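Dicer Related Helicase (Caenorhabditis elegans, PDB 6M6Q) is an RLR-family RNA helicase of the RNA interference machinery, seen here as its N-terminal domain, and probably couples RNA binding to ATP hydrolysis. Local coordinates at residues K170-E176 with Q185-R189. Sequence-based numbering, arbitrary orientation.
Sequences KFYDEEE and QKLDR
The Arg189 guanidinium presents its edge to the Glu176 carboxylate in a salt bridge, the two planes 45° apart, while the backbone carbonyl carbon of Gln185 lies over one guanidinium face, off-centre. Both terminal nitrogens converge on Glu176 OE1 from the same face: Arg189 NH1 at 3.1 Å from above the carboxylate plane, NH2 on the syn side, tilted out of that plane. NH1 also makes a weak bond to Glu176 OE2, 2.9 Å. Glu176 reaches there because its chain runs extended beyond CG, itself anti to the backbone N (chi1 -156°). Gln185 runs alongside in the reverse direction, its amide 88° from the carboxylate, and makes a weak but straight bond from NE2 to Glu176 O, 3.4 Å. A water gathers Glu176 OE1, Gln185 OE1 and the backbone N-H groups of Asp173 and Lys186. Leu187 CD2 packs 3.9 Å from Tyr172 CZ, obliquely to the ring; Ala27 touches both side chains. Cutting Glu176 back to an alanine is likely to leave Arg189 without its anionic mate and the water short of one acceptor. Asp173 OD1 caps Glu176 N, while the Glu176 carboxylate, through salt bridge and water, links the first turn of helix 174-179 to the start of helix 186-193.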
# COMPACT_ATOMS: atom_id res chain seq x y z
N LYS B 170 18.29 -0.21 6.74
CA LYS B 170 17.13 -0.36 7.66
C LYS B 170 15.82 0.02 6.96
O LYS B 170 14.78 -0.45 7.41
CB LYS B 170 17.33 0.44 8.94
CG LYS B 170 18.65 0.19 9.66
CD LYS B 170 18.51 -0.51 10.98
CE LYS B 170 19.55 -1.58 11.20
NZ LYS B 170 19.02 -2.68 12.04
N PHE B 171 15.86 0.85 5.91
CA PHE B 171 14.64 1.45 5.30
C PHE B 171 14.28 0.75 3.97
O PHE B 171 13.22 1.06 3.42
CB PHE B 171 14.82 2.95 5.08
CG PHE B 171 14.71 3.79 6.31
CD1 PHE B 171 13.57 3.75 7.10
CD2 PHE B 171 15.69 4.71 6.62
CE1 PHE B 171 13.45 4.58 8.21
CE2 PHE B 171 15.56 5.54 7.73
CZ PHE B 171 14.44 5.47 8.52
N TYR B 172 15.12 -0.16 3.48
CA TYR B 172 14.79 -1.00 2.30
C TYR B 172 14.97 -2.48 2.65
O TYR B 172 15.87 -2.84 3.43
CB TYR B 172 15.63 -0.59 1.09
CG TYR B 172 15.56 0.87 0.71
CD1 TYR B 172 16.21 1.83 1.46
CD2 TYR B 172 14.99 1.27 -0.49
CE1 TYR B 172 16.22 3.17 1.08
CE2 TYR B 172 15.01 2.60 -0.90
CZ TYR B 172 15.64 3.55 -0.11
OH TYR B 172 15.68 4.88 -0.47
N ASP B 173 14.07 -3.30 2.13
CA ASP B 173 14.23 -4.77 2.04
C ASP B 173 15.08 -5.08 0.81
O ASP B 173 14.71 -4.61 -0.30
CB ASP B 173 12.88 -5.48 1.97
CG ASP B 173 13.00 -6.98 1.83
OD1 ASP B 173 12.82 -7.47 0.70
OD2 ASP B 173 13.31 -7.64 2.83
N GLU B 174 16.20 -5.79 1.01
CA GLU B 174 17.21 -6.13 -0.04
C GLU B 174 16.50 -6.74 -1.28
O GLU B 174 16.80 -6.28 -2.42
CB GLU B 174 18.29 -7.05 0.55
CG GLU B 174 19.22 -7.72 -0.47
CD GLU B 174 20.17 -6.82 -1.25
OE1 GLU B 174 20.33 -5.63 -0.88
OE2 GLU B 174 20.75 -7.31 -2.23
N GLU B 175 15.59 -7.71 -1.08
CA GLU B 175 14.95 -8.48 -2.19
C GLU B 175 13.99 -7.56 -2.97
O GLU B 175 13.99 -7.62 -4.23
CB GLU B 175 14.24 -9.72 -1.63
CG GLU B 175 13.55 -10.59 -2.69
CD GLU B 175 14.41 -11.16 -3.81
OE1 GLU B 175 15.66 -11.20 -3.66
OE2 GLU B 175 13.83 -11.58 -4.85
N GLU B 176 13.20 -6.76 -2.27
CA GLU B 176 12.15 -5.89 -2.85
C GLU B 176 12.80 -4.82 -3.73
O GLU B 176 12.27 -4.53 -4.84
CB GLU B 176 11.31 -5.28 -1.73
CG GLU B 176 9.93 -4.86 -2.15
CD GLU B 176 8.99 -4.75 -0.98
OE1 GLU B 176 9.37 -4.09 0.02
OE2 GLU B 176 7.89 -5.37 -1.03
N GLN B 185 8.50 0.35 -1.73
CA GLN B 185 9.59 -0.06 -0.81
C GLN B 185 9.16 0.18 0.63
O GLN B 185 8.22 0.97 0.86
CB GLN B 185 10.88 0.69 -1.14
CG GLN B 185 11.36 0.49 -2.57
CD GLN B 185 11.76 -0.93 -2.86
OE1 GLN B 185 12.24 -1.66 -1.99
NE2 GLN B 185 11.53 -1.35 -4.08
N LYS B 186 9.84 -0.47 1.57
CA LYS B 186 9.62 -0.30 3.03
C LYS B 186 9.51 1.20 3.34
O LYS B 186 8.55 1.59 3.99
CB LYS B 186 10.75 -0.97 3.81
CG LYS B 186 10.28 -1.98 4.84
CD LYS B 186 11.32 -2.34 5.86
CE LYS B 186 12.23 -3.45 5.41
NZ LYS B 186 13.39 -3.60 6.33
N LEU B 187 10.43 2.00 2.82
CA LEU B 187 10.49 3.48 3.01
C LEU B 187 9.11 4.11 2.74
O LEU B 187 8.66 4.94 3.58
CB LEU B 187 11.55 4.05 2.06
CG LEU B 187 11.81 5.54 2.20
CD1 LEU B 187 12.00 5.93 3.67
CD2 LEU B 187 13.01 5.97 1.36
N ASP B 188 8.49 3.78 1.61
CA ASP B 188 7.19 4.36 1.20
C ASP B 188 6.13 4.01 2.27
O ASP B 188 5.28 4.88 2.56
CB ASP B 188 6.77 3.89 -0.20
CG ASP B 188 7.77 4.16 -1.32
OD1 ASP B 188 8.39 3.16 -1.82
OD2 ASP B 188 7.88 5.34 -1.75
N ARG B 189 6.19 2.80 2.85
CA ARG B 189 5.20 2.33 3.86
C ARG B 189 5.42 3.03 5.20
O ARG B 189 4.42 3.47 5.80
CB ARG B 189 5.28 0.81 4.04
CG ARG B 189 4.77 0.02 2.84
CD ARG B 189 4.93 -1.48 2.99
NE ARG B 189 5.19 -2.11 1.70
CZ ARG B 189 6.33 -2.69 1.35
NH1 ARG B 189 6.45 -3.19 0.13
NH2 ARG B 189 7.34 -2.76 2.20
O HOH W 1 11.85 -2.47 0.36